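Local coordinates for occlusion-derived virus envelope protein E66 (Autographa californica nucleopolyhedrovirus, PDB 3VSN) that cleaves non-sulfated chondroitin as a polysaccharide lyase of the viral envelope and is essential for oral infection of the insect host, at residues A[257-260]-A[261-264]. Sequence-based numbering, arbitrary orientation. Where two conformers were deposited one is given.
Sequences NSYF and TFAY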
loop_
_atom_site.group_PDB
_atom_site.type_symbol
_atom_site.label_atom_id
_atom_site.label_comp_id
_atom_site.label_asym_id
_atom_site.label_seq_id
_atom_site.Cartn_x
_atom_site.Cartn_y
_atom_site.Cartn_z
ATOM N N ASN A 257 0.739 8.292 -6.950
ATOM C CA ASN A 257 1.062 9.647 -7.409
ATOM C C ASN A 257 0.253 10.142 -8.602
ATOM O O ASN A 257 -0.014 11.338 -8.716
ATOM C CB ASN A 257 2.554 9.760 -7.739
ATOM C CG ASN A 257 3.372 10.231 -6.563
ATOM O OD1 ASN A 257 3.239 11.372 -6.112
ATOM N ND2 ASN A 257 4.231 9.355 -6.054
ATOM N N SER A 258 -0.134 9.222 -9.481
ATOM C CA SER A 258 -0.827 9.624 -10.700
ATOM C C SER A 258 -2.253 9.087 -10.804
ATOM O O SER A 258 -2.949 9.355 -11.786
ATOM C CB SER A 258 0.004 9.268 -11.938
ATOM O OG SER A 258 1.153 10.102 -12.025
ATOM N N TYR A 259 -2.704 8.375 -9.769
ATOM C CA TYR A 259 -4.050 7.787 -9.777
ATOM C C TYR A 259 -5.172 8.764 -10.141
ATOM O O TYR A 259 -6.082 8.400 -10.891
ATOM C CB TYR A 259 -4.382 7.090 -8.452
ATOM C CG TYR A 259 -5.612 6.209 -8.533
ATOM C CD1 TYR A 259 -6.889 6.732 -8.309
ATOM C CD2 TYR A 259 -5.502 4.852 -8.835
ATOM C CE1 TYR A 259 -8.017 5.930 -8.390
ATOM C CE2 TYR A 259 -6.625 4.041 -8.915
ATOM C CZ TYR A 259 -7.877 4.585 -8.691
ATOM O OH TYR A 259 -8.992 3.786 -8.770
ATOM N N PHE A 260 -5.118 9.986 -9.613
ATOM C CA PHE A 260 -6.194 10.954 -9.837
ATOM C C PHE A 260 -6.396 11.292 -11.323
ATOM O O PHE A 260 -7.492 11.676 -11.725
ATOM C CB PHE A 260 -5.992 12.228 -9.001
ATOM C CG PHE A 260 -5.076 13.236 -9.634
ATOM C CD1 PHE A 260 -3.697 13.090 -9.548
ATOM C CD2 PHE A 260 -5.592 14.337 -10.314
ATOM C CE1 PHE A 260 -2.848 14.019 -10.135
ATOM C CE2 PHE A 260 -4.748 15.268 -10.905
ATOM C CZ PHE A 260 -3.373 15.106 -10.814
ATOM N N THR A 261 -5.344 11.138 -12.130
ATOM C CA THR A 261 -5.435 11.422 -13.567
ATOM C C THR A 261 -6.287 10.401 -14.324
ATOM O O THR A 261 -6.817 10.710 -15.393
ATOM C CB THR A 261 -4.051 11.492 -14.256
ATOM O OG1 THR A 261 -3.473 10.181 -14.327
ATOM C CG2 THR A 261 -3.105 12.443 -13.525
ATOM N N PHE A 262 -6.419 9.191 -13.774
ATOM C CA PHE A 262 -7.064 8.095 -14.501
ATOM C C PHE A 262 -8.505 8.410 -14.889
ATOM O O PHE A 262 -8.920 8.113 -16.010
ATOM C CB PHE A 262 -6.995 6.767 -13.730
ATOM C CG PHE A 262 -5.591 6.289 -13.438
ATOM C CD1 PHE A 262 -4.504 6.716 -14.199
ATOM C CD2 PHE A 262 -5.367 5.378 -12.410
ATOM C CE1 PHE A 262 -3.222 6.268 -13.919
ATOM C CE2 PHE A 262 -4.086 4.922 -12.132
ATOM C CZ PHE A 262 -3.014 5.367 -12.886
ATOM N N ALA A 263 -9.249 9.024 -13.967
ATOM C CA ALA A 263 -10.638 9.427 -14.213
ATOM C C ALA A 263 -10.766 10.397 -15.394
ATOM O O ALA A 263 -11.758 10.357 -16.127
ATOM C CB ALA A 263 -11.248 10.035 -12.958
ATOM N N TYR A 264 -9.765 11.259 -15.568
ATOM C CA TYR A 264 -9.740 12.218 -16.679
ATOM C C TYR A 264 -9.572 11.511 -18.023
ATOM O O TYR A 264 -10.334 11.762 -18.958
ATOM C CB TYR A 264 -8.635 13.261 -16.480
ATOM C CG TYR A 264 -8.864 14.163 -15.291
ATOM C CD1 TYR A 264 -9.535 15.376 -15.432
ATOM C CD2 TYR A 264 -8.420 13.798 -14.019
ATOM C CE1 TYR A 264 -9.750 16.206 -14.342
ATOM C CE2 TYR A 264 -8.634 14.620 -12.922
ATOM C CZ TYR A 264 -9.300 15.820 -13.089
ATOM O OH TYR A 264 -9.513 16.637 -12.003
HETATM O O HOH W 1 -8.816 8.677 -10.933
#
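Thr261 grips the carbonyl of Ser258 twice where helix 253-258 gives way to helix 262-269. Its hydroxyl OG1 donates to Ser258 O at 2.7 Å, in the carbonyl plane, while its backbone N, well above that plane, reaches the same oxygen at 3.0 Å. With chi1 at 71°, Thr261 OG1 sits between the backbone N and the carbonyl carbon and turns back to this acceptor, and the methyl Thr261 CG2 is left to lie over one face of the Phe260 ring, 3.9 Å from its centroid. Threonine suits the place because one branch is polar and the other apolar.

The tight side continues with Phe262, whose flat ring can use both face and edge. The edge meets the face of Tyr259 in an offset edge-to-face pair, planes at 62°, with Phe262 CE2 3.6 Å from Tyr259 CD2. Tyr259 CA and Ser258 O both lie over a face of the Phe262 ring, the former as a CH-pi contact. Tyr264 CD2, at the ring edge, lies 3.3 Å from Phe260 O; tyrosine joins this apolar ring to a hydroxyl that bonds to Ser45 of helix 29-48. Phe260 and Tyr264 also pack against helix 189-205, which carries the catalytic Asn191.

On the looser side Tyr259 and Ala263 are partly exposed, and a water lies between their backbones. Tyr259 O already accepts from Phe262 N at 3.0 Å; the water donates to it as well and accepts from Ala263 N at 3.1 Å, bridging a gap of 4.5 Å between Tyr259 O and Ala263 N. The direct backbone bonds across the join thus span three residues, and water carries the four-residue link, so substitutes for regular helical bonds hold this turn of the toroid domain.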